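Local structure of 5,10-methylenetetrahydromethanopterin reductase (Methanopyrus kandleri, 1EZW) at residues A[173-178]-A[183-188]; A[201-206]-A[226-231]; A[209-214]-A[219-224]; A[66-71]-A[128-133]. The protein catalyses the reversible, coenzyme F420-dependent reduction of methylene-tetrahydromethanopterin to methyl-tetrahydromethanopterin, a step in methanogenesis from carbon dioxide. One frame throughout, in Å; residues are numbered along the deposited sequence.

Overall arrangement
Contacts 1, 2 and 4 are buried and apolar, without a hydrogen bond between their segments. Contact 3 lies further out, about 18 Å between its centre and that of the chain, and mixes apolar packing with a backbone bond, a bridging water and local charge pairs. Contacts 1 and 2 each set a helix against a strand of the same barrel sheet, and they meet where L183 touches A206. Contacts 2 and 3 share helix 200-216: contact 2 uses its start, contact 3 its later turns. Contact 4 joins a loop to helix 127-142. It meets contact 1 through M175 with I131 and through the salt bridge of E188 with R132.

Contact 1: residues A[173-178]-A[183-188]; sequences FYMGAQ and LKTAGE
The backbones of M175 and A186 come within 5.8 Å, CA to CA, and those of A177 and L183 within 5.2 Å, where helix 180-189 lies over strand 173-176 and the residues after it. No hydrogen bond joins the two segments. M175 and A177 both send their CB toward the helix. M175 SD lies against the backbone of A186, 3.7 Å from A186 CA. The bend at chi3 (64°) then swings the methyl M175 CE to 3.9 Å from T185 CG2, and the M175 and T185 side chains cross at about a right angle. Nearer the backbone, the CB atoms of M175 and A186 also touch. T185 turns its methyl to the methionine, while its OG1 bonds back to the carbonyl of I181 in its own helix. Strand 173-176, helix 180-189 and strand 192-196 form one beta-alpha-beta unit of the TIM barrel, and V193 of the next strand touches both A177 and A186. At the other end, L183 forks over the loop. L183 CD2 packs on A177 CB at 3.7 Å. L183 CD1 lies 3.6 Å from Q178 O, a carbonyl oxygen. An alanine in place of L183 would probably open a gap above A177 CB and uncover the Q178 carbonyl on that side. L183 also touches A206 and I210 of helix 200-216. E188 pairs with R132 of helix 127-142, and K184 with E216.

Contact 2: residues A[201-206]-A[226-231]; sequences KDFEVA and VAAYTC
The ring of F203 reaches from helix 200-216 to strand 225-229 and meets two small apolar side chains there. Its far corner does the closest touching: CZ is 3.5 Å from A228 CB, and the neighbouring CE1 is 3.9 Å from the same methyl. CZ also nears A228 CA, at 3.8 Å. Ring atoms CD2 and CE2 meet V226, whose CG1 lies 3.9 Å from F203 CD2 and 4.0 Å from F203 CE2. Both aliphatic groups approach the ring obliquely. The F203 and V226 side chains run past each other in opposite directions. In F203, CG stands opposite the carbonyl carbon (chi1 -67°), and the ring plane stands nearly square to the plane through CA, CB and CG (chi2 88°). In V226, CG1 is opposite the backbone N, and it is this branch that meets the ring. No hydrogen bond crosses the contact, and the backbones stay well apart, 8.6 Å between the CA atoms of F203 and A228. The ring fills much of that distance. An alanine at F203 would probably leave a gap between helix and strand, with A228 CB and V226 CG1 losing their aromatic partner. V195 and V319 also touch F203. Beside it on the helix, D202 forms a salt bridge with R263. A227 points away from the helix and touches L194 and Q321. Strand 192-196, helix 200-216 and strand 225-229 make a right-handed beta-alpha-beta crossover, the repeating unit of the TIM barrel, and its helix packs on the outside of the strands.

Contact 3: residues A[209-214]-A[219-224]; sequences KIEEGA and RSLDEI
This partly buried contact is a helix folded against the loop that follows it: 209-214 belongs to helix 200-216, and 219-224 leads on to strand 225-229. One direct hydrogen bond ties them. R219 N donates to A214 O at 2.8 Å, fairly straight (161°), from above the carbonyl plane. A214 CB sits beside it and touches I224 CD1 at 3.7 Å. That same CD1 also reaches I210 CG2, which in turn lies 4.0 Å from L221 CD1. These four apolar side chains share one patch, and V193 of strand 192-196 touches I210 and I224. L221 crosses E211 at about a right angle and lays CD2 against its carboxylate carbon CD. With CG opposite the backbone N (chi1 -176°), E211 extends past L221 and holds a water through OE2. That water donates to E211 OE2 and accepts from L221 N. In one of its two conformers, S220 OG accepts from D222 N in an ST turn and donates to D222 OD2. E223 OE2 takes S220 N, and its OE1 forms a weak salt bridge with R219 NE. The R219 guanidinium also gives NH1 to the carbonyl of A190. The polar groups lie round the apolar patch: direct and water-borne bonds satisfy backbone N-H groups at the turn, and the arginine charge is likely to be balanced partly by E223.

Contact 4: residues A[66-71]-A[128-133]; sequences TNPYTR and ATAIRE
Y69 and P68 meet A130 and I131 of helix 127-142 in a small, closely packed patch. The tightest point is the end of the tyrosine, where Y69 OH lies 3.5 Å from A130 CB. The ring atom Y69 CZ is 4.1 Å from the same methyl, which approaches the ring obliquely. The pyrrolidine of P68 sits next to the tyrosine and puts CG 3.9 Å from I131 CG1. P68 also covers its neighbour: its CB lies over the centre of one face of the Y69 ring, 4.1 Å above the plane. In Y69, CG stands opposite the carbonyl carbon (chi1 -49°), which brings the ring across P68. Segment 66-71 lies in the loop between strand 60-63 and helix 73-86 of the TIM barrel, and M95 of strand 93-95 touches both P68 and I131. P68 meets A130 more loosely, CB to CB at 4.3 Å. The more open side is on the helix, where A128, T129 and R132 are partly exposed. The loop stays buried: P68 O accepts from W117 and Y153, and R71 forms a salt bridge with D38. T70 and R71 pack on I75 of the second subunit.

Contact 1: residues A[173-178]-A[183-188]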
loop_
_atom_site.group_PDB
_atom_site.type_symbol
_atom_site.label_atom_id
_atom_site.label_comp_id
_atom_site.label_asym_id
_atom_site.label_seq_id
_atom_site.Cartn_x
_atom_site.Cartn_y
_atom_site.Cartn_z
ATOM N N PHE A 173 -25.668 0.650 6.228
ATOM C CA PHE A 173 -25.825 1.950 6.819
ATOM C C PHE A 173 -26.089 1.798 8.304
ATOM O O PHE A 173 -27.138 1.292 8.704
ATOM C CB PHE A 173 -27.031 2.686 6.188
ATOM C CG PHE A 173 -27.198 4.099 6.665
ATOM C CD1 PHE A 173 -26.330 5.124 6.234
ATOM C CD2 PHE A 173 -28.238 4.429 7.539
ATOM C CE1 PHE A 173 -26.493 6.441 6.656
ATOM C CE2 PHE A 173 -28.405 5.754 7.970
ATOM C CZ PHE A 173 -27.548 6.764 7.539
ATOM N N TYR A 174 -25.138 2.203 9.131
ATOM C CA TYR A 174 -25.329 2.139 10.580
ATOM C C TYR A 174 -25.541 3.538 11.128
ATOM O O TYR A 174 -24.872 4.482 10.727
ATOM C CB TYR A 174 -24.060 1.556 11.265
ATOM C CG TYR A 174 -23.915 0.064 11.157
ATOM C CD1 TYR A 174 -23.733 -0.571 9.925
ATOM C CD2 TYR A 174 -23.962 -0.732 12.306
ATOM C CE1 TYR A 174 -23.601 -1.954 9.831
ATOM C CE2 TYR A 174 -23.837 -2.131 12.236
ATOM C CZ TYR A 174 -23.657 -2.738 10.988
ATOM O OH TYR A 174 -23.544 -4.086 10.804
ATOM N N MET A 175 -26.473 3.699 12.064
ATOM C CA MET A 175 -26.698 4.989 12.657
ATOM C C MET A 175 -26.306 5.052 14.117
ATOM O O MET A 175 -26.649 4.151 14.881
ATOM C CB MET A 175 -28.189 5.310 12.609
ATOM C CG MET A 175 -28.602 6.038 11.422
ATOM S SD MET A 175 -30.388 6.491 11.680
ATOM C CE MET A 175 -30.449 7.374 12.780
ATOM N N GLY A 176 -25.624 6.109 14.516
ATOM C CA GLY A 176 -25.326 6.264 15.924
ATOM C C GLY A 176 -26.653 6.662 16.591
ATOM O O GLY A 176 -27.437 7.418 16.015
ATOM N N ALA A 177 -26.926 6.158 17.786
ATOM C CA ALA A 177 -28.197 6.518 18.441
ATOM C C ALA A 177 -28.082 6.390 19.932
ATOM O O ALA A 177 -27.558 5.407 20.430
ATOM C CB ALA A 177 -29.333 5.594 17.941
ATOM N N GLN A 178 -28.577 7.395 20.640
ATOM C CA GLN A 178 -28.552 7.339 22.096
ATOM C C GLN A 178 -29.980 7.516 22.624
ATOM O O GLN A 178 -30.467 6.695 23.407
ATOM C CB GLN A 178 -27.651 8.432 22.664
ATOM C CG GLN A 178 -27.378 8.278 24.160
ATOM C CD GLN A 178 -28.551 8.669 25.050
ATOM O OE1 GLN A 178 -28.862 9.856 25.205
ATOM N NE2 GLN A 178 -29.212 7.669 25.639
ATOM N N LEU A 183 -32.973 6.310 18.163
ATOM C CA LEU A 183 -33.106 4.856 18.190
ATOM C C LEU A 183 -34.256 4.401 17.323
ATOM O O LEU A 183 -34.146 3.429 16.597
ATOM C CB LEU A 183 -33.319 4.348 19.627
ATOM C CG LEU A 183 -32.103 4.397 20.572
ATOM C CD1 LEU A 183 -32.586 4.177 22.020
ATOM C CD2 LEU A 183 -31.088 3.286 20.182
ATOM N N LYS A 184 -35.384 5.104 17.410
ATOM C CA LYS A 184 -36.523 4.718 16.593
ATOM C C LYS A 184 -36.229 4.929 15.083
ATOM O O LYS A 184 -36.543 4.090 14.236
ATOM C CB LYS A 184 -37.734 5.545 17.043
ATOM C CG LYS A 184 -39.027 5.019 16.536
ATOM C CD LYS A 184 -40.187 5.841 17.142
ATOM C CE LYS A 184 -41.525 5.272 16.689
ATOM N NZ LYS A 184 -41.530 5.187 15.210
ATOM N N THR A 185 -35.594 6.050 14.766
ATOM C CA THR A 185 -35.245 6.338 13.369
ATOM C C THR A 185 -34.299 5.260 12.813
ATOM O O THR A 185 -34.424 4.825 11.673
ATOM C CB THR A 185 -34.558 7.722 13.275
ATOM O OG1 THR A 185 -35.467 8.716 13.787
ATOM C CG2 THR A 185 -34.183 8.067 11.798
ATOM N N ALA A 186 -33.341 4.844 13.631
ATOM C CA ALA A 186 -32.388 3.831 13.198
ATOM C C ALA A 186 -33.116 2.503 12.940
ATOM O O ALA A 186 -32.841 1.813 11.981
ATOM C CB ALA A 186 -31.276 3.679 14.272
ATOM N N GLY A 187 -34.098 2.153 13.784
ATOM C CA GLY A 187 -34.805 0.903 13.531
ATOM C C GLY A 187 -35.598 0.991 12.242
ATOM O O GLY A 187 -35.830 0.003 11.537
ATOM N N GLU A 188 -35.981 2.193 11.875
ATOM C CA GLU A 188 -36.754 2.349 10.664
ATOM C C GLU A 188 -35.919 2.376 9.388
ATOM O O GLU A 188 -36.297 1.775 8.385
ATOM C CB GLU A 188 -37.590 3.642 10.723
ATOM C CG GLU A 188 -38.314 3.928 9.416
ATOM C CD GLU A 188 -39.026 5.283 9.401
ATOM O OE1 GLU A 188 -39.197 5.813 8.270
ATOM O OE2 GLU A 188 -39.412 5.802 10.483
#

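Contact 2: residues A[201-206]-A[226-231]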
loop_
_atom_site.group_PDB
_atom_site.type_symbol
_atom_site.label_atom_id
_atom_site.label_comp_id
_atom_site.label_asym_id
_atom_site.label_seq_id
_atom_site.Cartn_x
_atom_site.Cartn_y
_atom_site.Cartn_z
ATOM N N LYS A 201 -28.348 -3.314 30.796
ATOM C CA LYS A 201 -29.457 -2.414 31.119
ATOM C C LYS A 201 -29.675 -1.321 30.086
ATOM O O LYS A 201 -30.803 -0.860 29.865
ATOM C CB LYS A 201 -29.266 -1.802 32.515
ATOM C CG LYS A 201 -29.487 -2.859 33.610
ATOM C CD LYS A 201 -29.604 -2.239 35.006
ATOM C CE LYS A 201 -28.294 -1.785 35.569
ATOM N NZ LYS A 201 -27.360 -2.917 35.831
ATOM N N ASP A 202 -28.587 -0.897 29.445
ATOM C CA ASP A 202 -28.709 0.136 28.438
ATOM C C ASP A 202 -29.458 -0.424 27.250
ATOM O O ASP A 202 -30.268 0.271 26.638
ATOM C CB ASP A 202 -27.312 0.593 28.008
ATOM C CG ASP A 202 -26.510 1.099 29.163
ATOM O OD1 ASP A 202 -26.988 2.019 29.860
ATOM O OD2 ASP A 202 -25.397 0.585 29.385
ATOM N N PHE A 203 -29.193 -1.683 26.918
ATOM C CA PHE A 203 -29.844 -2.293 25.780
ATOM C C PHE A 203 -31.266 -2.744 26.062
ATOM O O PHE A 203 -32.074 -2.847 25.148
ATOM C CB PHE A 203 -28.970 -3.402 25.202
ATOM C CG PHE A 203 -27.691 -2.851 24.587
ATOM C CD1 PHE A 203 -26.544 -2.670 25.360
ATOM C CD2 PHE A 203 -27.717 -2.348 23.281
ATOM C CE1 PHE A 203 -25.433 -1.983 24.850
ATOM C CE2 PHE A 203 -26.614 -1.655 22.759
ATOM C CZ PHE A 203 -25.481 -1.470 23.546
ATOM N N GLU A 204 -31.571 -2.995 27.328
ATOM C CA GLU A 204 -32.945 -3.377 27.663
ATOM C C GLU A 204 -33.839 -2.163 27.414
ATOM O O GLU A 204 -35.021 -2.299 27.129
ATOM C CB GLU A 204 -33.006 -3.847 29.126
ATOM C CG GLU A 204 -32.280 -5.185 29.262
ATOM C CD GLU A 204 -32.030 -5.618 30.699
ATOM O OE1 GLU A 204 -32.115 -4.775 31.608
ATOM O OE2 GLU A 204 -31.704 -6.813 30.907
ATOM N N VAL A 205 -33.254 -0.977 27.509
ATOM C CA VAL A 205 -33.963 0.266 27.271
ATOM C C VAL A 205 -33.936 0.591 25.774
ATOM O O VAL A 205 -34.958 0.898 25.164
ATOM C CB VAL A 205 -33.288 1.431 28.025
ATOM C CG1 VAL A 205 -33.796 2.780 27.501
ATOM C CG2 VAL A 205 -33.557 1.298 29.540
ATOM N N ALA A 206 -32.763 0.472 25.165
ATOM C CA ALA A 206 -32.637 0.832 23.759
ATOM C C ALA A 206 -33.258 -0.072 22.726
ATOM O O ALA A 206 -33.846 0.429 21.747
ATOM C CB ALA A 206 -31.127 1.056 23.401
ATOM N N VAL A 226 -27.499 -4.696 16.069
ATOM C CA VAL A 226 -27.395 -3.812 17.222
ATOM C C VAL A 226 -25.960 -3.889 17.744
ATOM O O VAL A 226 -25.549 -4.888 18.345
ATOM C CB VAL A 226 -28.394 -4.240 18.346
ATOM C CG1 VAL A 226 -28.281 -3.322 19.534
ATOM C CG2 VAL A 226 -29.818 -4.138 17.800
ATOM N N ALA A 227 -25.212 -2.813 17.513
ATOM C CA ALA A 227 -23.790 -2.771 17.868
ATOM C C ALA A 227 -23.507 -1.979 19.105
ATOM O O ALA A 227 -23.885 -0.801 19.220
ATOM C CB ALA A 227 -22.996 -2.194 16.690
ATOM N N ALA A 228 -22.854 -2.623 20.072
ATOM C CA ALA A 228 -22.501 -1.935 21.289
ATOM C C ALA A 228 -21.113 -1.321 21.145
ATOM O O ALA A 228 -20.149 -2.058 20.985
ATOM C CB ALA A 228 -22.487 -2.941 22.470
ATOM N N TYR A 229 -21.035 0.004 21.153
ATOM C CA TYR A 229 -19.749 0.702 21.076
ATOM C C TYR A 229 -19.314 0.766 22.547
ATOM O O TYR A 229 -19.733 1.657 23.297
ATOM C CB TYR A 229 -19.970 2.107 20.488
ATOM C CG TYR A 229 -19.523 2.296 19.036
ATOM C CD1 TYR A 229 -19.460 1.224 18.142
ATOM C CD2 TYR A 229 -19.227 3.568 18.556
ATOM C CE1 TYR A 229 -19.106 1.428 16.782
ATOM C CE2 TYR A 229 -18.879 3.782 17.220
ATOM C CZ TYR A 229 -18.820 2.716 16.341
ATOM O OH TYR A 229 -18.514 2.956 15.013
ATOM N N THR A 230 -18.461 -0.175 22.953
ATOM C CA THR A 230 -18.039 -0.290 24.350
ATOM C C THR A 230 -16.721 0.318 24.785
ATOM O O THR A 230 -15.874 0.675 23.959
ATOM C CB THR A 230 -17.943 -1.778 24.754
ATOM O OG1 THR A 230 -16.744 -2.360 24.192
ATOM C CG2 THR A 230 -19.162 -2.569 24.230
ATOM N N CYS A 231 -16.598 0.493 26.097
ATOM C CA CYS A 231 -15.336 0.852 26.730
ATOM C C CYS A 231 -14.924 -0.593 27.056
ATOM O O CYS A 231 -15.626 -1.303 27.802
ATOM C CB CYS A 231 -15.552 1.648 28.005
ATOM S SG CYS A 231 -14.062 1.740 28.975
#

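Contact 3: residues A[209-214]-A[219-224]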
loop_
_atom_site.group_PDB
_atom_site.type_symbol
_atom_site.label_atom_id
_atom_site.label_comp_id
_atom_site.label_asym_id
_atom_site.label_seq_id
_atom_site.Cartn_x
_atom_site.Cartn_y
_atom_site.Cartn_z
ATOM N N LYS A 209 -36.970 0.306 21.624
ATOM C CA LYS A 209 -37.209 1.480 20.805
ATOM C C LYS A 209 -36.736 1.290 19.377
ATOM O O LYS A 209 -37.367 1.782 18.442
ATOM C CB LYS A 209 -36.606 2.718 21.455
ATOM C CG LYS A 209 -37.605 3.377 22.405
ATOM C CD LYS A 209 -38.832 3.861 21.607
ATOM C CE LYS A 209 -39.872 4.591 22.473
ATOM N NZ LYS A 209 -40.449 3.705 23.516
ATOM N N ILE A 210 -35.620 0.576 19.203
ATOM C CA ILE A 210 -35.153 0.264 17.867
ATOM C C ILE A 210 -36.235 -0.635 17.244
ATOM O O ILE A 210 -36.646 -0.458 16.100
ATOM C CB ILE A 210 -33.791 -0.528 17.921
ATOM C CG1 ILE A 210 -32.718 0.404 18.506
ATOM C CG2 ILE A 210 -33.481 -1.134 16.533
ATOM C CD1 ILE A 210 -31.391 -0.341 18.866
ATOM N N GLU A 211 -36.732 -1.594 18.027
ATOM C CA GLU A 211 -37.726 -2.516 17.496
ATOM C C GLU A 211 -39.004 -1.789 17.092
ATOM O O GLU A 211 -39.619 -2.157 16.102
ATOM C CB GLU A 211 -38.051 -3.623 18.517
ATOM C CG GLU A 211 -39.015 -4.657 17.925
ATOM C CD GLU A 211 -39.138 -5.912 18.758
ATOM O OE1 GLU A 211 -39.051 -5.811 20.002
ATOM O OE2 GLU A 211 -39.347 -7.001 18.161
ATOM N N GLU A 212 -39.384 -0.763 17.834
ATOM C CA GLU A 212 -40.592 0.013 17.515
ATOM C C GLU A 212 -40.462 0.664 16.131
ATOM O O GLU A 212 -41.392 0.649 15.314
ATOM C CB GLU A 212 -40.780 1.077 18.570
ATOM C CG GLU A 212 -42.079 1.840 18.474
ATOM C CD GLU A 212 -42.129 2.859 19.582
ATOM O OE1 GLU A 212 -41.954 2.465 20.753
ATOM O OE2 GLU A 212 -42.319 4.045 19.300
ATOM N N GLY A 213 -39.284 1.221 15.847
ATOM C CA GLY A 213 -39.084 1.813 14.541
ATOM C C GLY A 213 -39.071 0.772 13.439
ATOM O O GLY A 213 -39.576 1.002 12.337
ATOM N N ALA A 214 -38.454 -0.379 13.707
ATOM C CA ALA A 214 -38.394 -1.436 12.723
ATOM C C ALA A 214 -39.817 -1.869 12.325
ATOM O O ALA A 214 -40.120 -1.996 11.142
ATOM C CB ALA A 214 -37.602 -2.628 13.260
ATOM N N ARG A 219 -40.222 -4.053 9.284
ATOM C CA ARG A 219 -39.000 -4.828 9.427
ATOM C C ARG A 219 -38.989 -5.613 10.722
ATOM O O ARG A 219 -39.634 -5.241 11.696
ATOM C CB ARG A 219 -37.778 -3.892 9.435
ATOM C CG ARG A 219 -37.708 -2.959 8.238
ATOM C CD ARG A 219 -36.610 -1.912 8.426
ATOM N NE ARG A 219 -35.297 -2.510 8.193
ATOM C CZ ARG A 219 -34.160 -1.986 8.639
ATOM N NH1 ARG A 219 -33.002 -2.607 8.367
ATOM N NH2 ARG A 219 -34.175 -0.897 9.395
ATOM N N SER A 220 -38.236 -6.699 10.720
ATOM C CA SER A 220 -38.081 -7.515 11.899
ATOM C C SER A 220 -36.838 -6.987 12.599
ATOM O O SER A 220 -35.944 -6.444 11.953
ATOM C CB SER A 220 -37.869 -8.973 11.501
ATOM O OG SER A 220 -37.343 -9.728 12.581
ATOM N N LEU A 221 -36.805 -7.102 13.916
ATOM C CA LEU A 221 -35.637 -6.674 14.668
ATOM C C LEU A 221 -34.391 -7.446 14.217
ATOM O O LEU A 221 -33.285 -6.932 14.322
ATOM C CB LEU A 221 -35.877 -6.877 16.176
ATOM C CG LEU A 221 -34.829 -6.438 17.205
ATOM C CD1 LEU A 221 -34.507 -4.950 17.051
ATOM C CD2 LEU A 221 -35.354 -6.686 18.610
ATOM N N ASP A 222 -34.556 -8.658 13.689
ATOM C CA ASP A 222 -33.376 -9.419 13.273
ATOM C C ASP A 222 -32.679 -8.906 12.015
ATOM O O ASP A 222 -31.623 -9.408 11.650
ATOM C CB ASP A 222 -33.697 -10.908 13.123
ATOM C CG ASP A 222 -34.795 -11.169 12.130
ATOM O OD1 ASP A 222 -34.672 -10.706 10.974
ATOM O OD2 ASP A 222 -35.785 -11.849 12.498
ATOM N N GLU A 223 -33.267 -7.914 11.358
ATOM C CA GLU A 223 -32.680 -7.296 10.176
ATOM C C GLU A 223 -31.693 -6.219 10.607
ATOM O O GLU A 223 -30.978 -5.647 9.781
ATOM C CB GLU A 223 -33.754 -6.587 9.356
ATOM C CG GLU A 223 -34.744 -7.496 8.682
ATOM C CD GLU A 223 -35.817 -6.713 7.945
ATOM O OE1 GLU A 223 -35.481 -5.712 7.263
ATOM O OE2 GLU A 223 -36.996 -7.109 8.042
ATOM N N ILE A 224 -31.685 -5.916 11.899
ATOM C CA ILE A 224 -30.854 -4.851 12.409
ATOM C C ILE A 224 -29.710 -5.335 13.285
ATOM O O ILE A 224 -29.894 -6.111 14.217
ATOM C CB ILE A 224 -31.740 -3.848 13.176
ATOM C CG1 ILE A 224 -32.848 -3.370 12.214
ATOM C CG2 ILE A 224 -30.907 -2.663 13.692
ATOM C CD1 ILE A 224 -33.900 -2.557 12.842
HETATM O O HOH W 1 -39.130 -7.683 15.579
#

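Contact 4: residues A[66-71]-A[128-133]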
loop_
_atom_site.group_PDB
_atom_site.type_symbol
_atom_site.label_atom_id
_atom_site.label_comp_id
_atom_site.label_asym_id
_atom_site.label_seq_id
_atom_site.Cartn_x
_atom_site.Cartn_y
_atom_site.Cartn_z
ATOM N N THR A 66 -19.488 9.358 11.275
ATOM C CA THR A 66 -19.325 10.668 10.686
ATOM C C THR A 66 -20.633 11.414 10.877
ATOM O O THR A 66 -21.429 10.998 11.698
ATOM C CB THR A 66 -18.838 10.582 9.227
ATOM O OG1 THR A 66 -18.623 11.928 8.753
ATOM C CG2 THR A 66 -19.817 9.831 8.320
ATOM N N ASN A 67 -20.847 12.519 10.180
ATOM C CA ASN A 67 -22.079 13.300 10.431
ATOM C C ASN A 67 -22.517 14.041 9.185
ATOM O O ASN A 67 -21.782 14.137 8.206
ATOM C CB ASN A 67 -21.821 14.309 11.586
ATOM C CG ASN A 67 -20.687 15.279 11.268
ATOM O OD1 ASN A 67 -19.517 15.062 11.655
ATOM N ND2 ASN A 67 -21.006 16.328 10.532
ATOM N N PRO A 68 -23.729 14.590 9.192
ATOM C CA PRO A 68 -24.247 15.331 8.012
ATOM C C PRO A 68 -23.739 16.739 7.795
ATOM O O PRO A 68 -23.996 17.317 6.735
ATOM C CB PRO A 68 -25.761 15.442 8.308
ATOM C CG PRO A 68 -26.010 14.389 9.401
ATOM C CD PRO A 68 -24.767 14.455 10.239
ATOM N N TYR A 69 -23.027 17.282 8.776
ATOM C CA TYR A 69 -22.699 18.701 8.784
ATOM C C TYR A 69 -21.361 19.216 8.344
ATOM O O TYR A 69 -21.281 20.255 7.698
ATOM C CB TYR A 69 -22.930 19.251 10.203
ATOM C CG TYR A 69 -24.290 18.858 10.768
ATOM C CD1 TYR A 69 -24.385 17.886 11.771
ATOM C CD2 TYR A 69 -25.478 19.367 10.214
ATOM C CE1 TYR A 69 -25.615 17.423 12.215
ATOM C CE2 TYR A 69 -26.752 18.889 10.666
ATOM C CZ TYR A 69 -26.792 17.915 11.667
ATOM O OH TYR A 69 -28.014 17.416 12.148
ATOM N N THR A 70 -20.295 18.527 8.736
ATOM C CA THR A 70 -18.976 19.064 8.434
ATOM C C THR A 70 -18.529 18.856 6.993
ATOM O O THR A 70 -17.484 19.384 6.607
ATOM C CB THR A 70 -17.928 18.476 9.369
ATOM O OG1 THR A 70 -17.855 17.067 9.105
ATOM C CG2 THR A 70 -18.301 18.751 10.895
ATOM N N ARG A 71 -19.277 18.065 6.218
ATOM C CA ARG A 71 -18.957 17.854 4.791
ATOM C C ARG A 71 -20.297 17.745 4.097
ATOM O O ARG A 71 -21.255 17.229 4.667
ATOM C CB ARG A 71 -18.251 16.507 4.563
ATOM C CG ARG A 71 -16.925 16.374 5.298
ATOM C CD ARG A 71 -16.375 14.962 4.962
ATOM N NE ARG A 71 -15.147 14.638 5.699
ATOM C CZ ARG A 71 -15.130 14.326 6.994
ATOM N NH1 ARG A 71 -13.987 14.042 7.616
ATOM N NH2 ARG A 71 -16.270 14.303 7.670
ATOM N N ALA A 128 -32.369 14.049 13.318
ATOM C CA ALA A 128 -32.811 12.787 12.755
ATOM C C ALA A 128 -33.267 12.977 11.297
ATOM O O ALA A 128 -33.086 12.080 10.454
ATOM C CB ALA A 128 -33.935 12.169 13.605
ATOM N N THR A 129 -33.870 14.129 11.009
ATOM C CA THR A 129 -34.295 14.423 9.646
ATOM C C THR A 129 -33.043 14.631 8.783
ATOM O O THR A 129 -32.988 14.093 7.685
ATOM C CB THR A 129 -35.209 15.638 9.598
ATOM O OG1 THR A 129 -36.456 15.252 10.202
ATOM C CG2 THR A 129 -35.441 16.094 8.167
ATOM N N ALA A 130 -32.058 15.374 9.283
ATOM C CA ALA A 130 -30.816 15.568 8.516
ATOM C C ALA A 130 -30.187 14.199 8.178
ATOM O O ALA A 130 -29.739 13.989 7.046
ATOM C CB ALA A 130 -29.816 16.449 9.291
ATOM N N ILE A 131 -30.178 13.271 9.131
ATOM C CA ILE A 131 -29.612 11.945 8.886
ATOM C C ILE A 131 -30.429 11.189 7.836
ATOM O O ILE A 131 -29.883 10.517 6.975
ATOM C CB ILE A 131 -29.485 11.148 10.209
ATOM C CG1 ILE A 131 -28.390 11.795 11.080
ATOM C CG2 ILE A 131 -29.133 9.634 9.881
ATOM C CD1 ILE A 131 -28.238 11.198 12.481
ATOM N N ARG A 132 -31.766 11.273 7.894
ATOM C CA ARG A 132 -32.560 10.614 6.867
ATOM C C ARG A 132 -32.197 11.164 5.476
ATOM O O ARG A 132 -32.142 10.412 4.508
ATOM C CB ARG A 132 -34.065 10.897 7.101
ATOM C CG ARG A 132 -34.657 10.203 8.287
ATOM C CD ARG A 132 -36.109 10.724 8.453
ATOM N NE ARG A 132 -36.790 10.087 9.572
ATOM C CZ ARG A 132 -37.397 8.906 9.514
ATOM N NH1 ARG A 132 -37.989 8.424 10.609
ATOM N NH2 ARG A 132 -37.429 8.208 8.386
ATOM N N GLU A 133 -32.015 12.474 5.384
ATOM C CA GLU A 133 -31.725 13.105 4.095
ATOM C C GLU A 133 -30.342 12.722 3.603
ATOM O O GLU A 133 -30.180 12.414 2.424
ATOM C CB GLU A 133 -31.852 14.627 4.176
ATOM C CG GLU A 133 -33.335 15.027 4.482
ATOM C CD GLU A 133 -33.601 16.496 4.369
ATOM O OE1 GLU A 133 -34.754 16.899 4.692
ATOM O OE2 GLU A 133 -32.716 17.277 3.961
#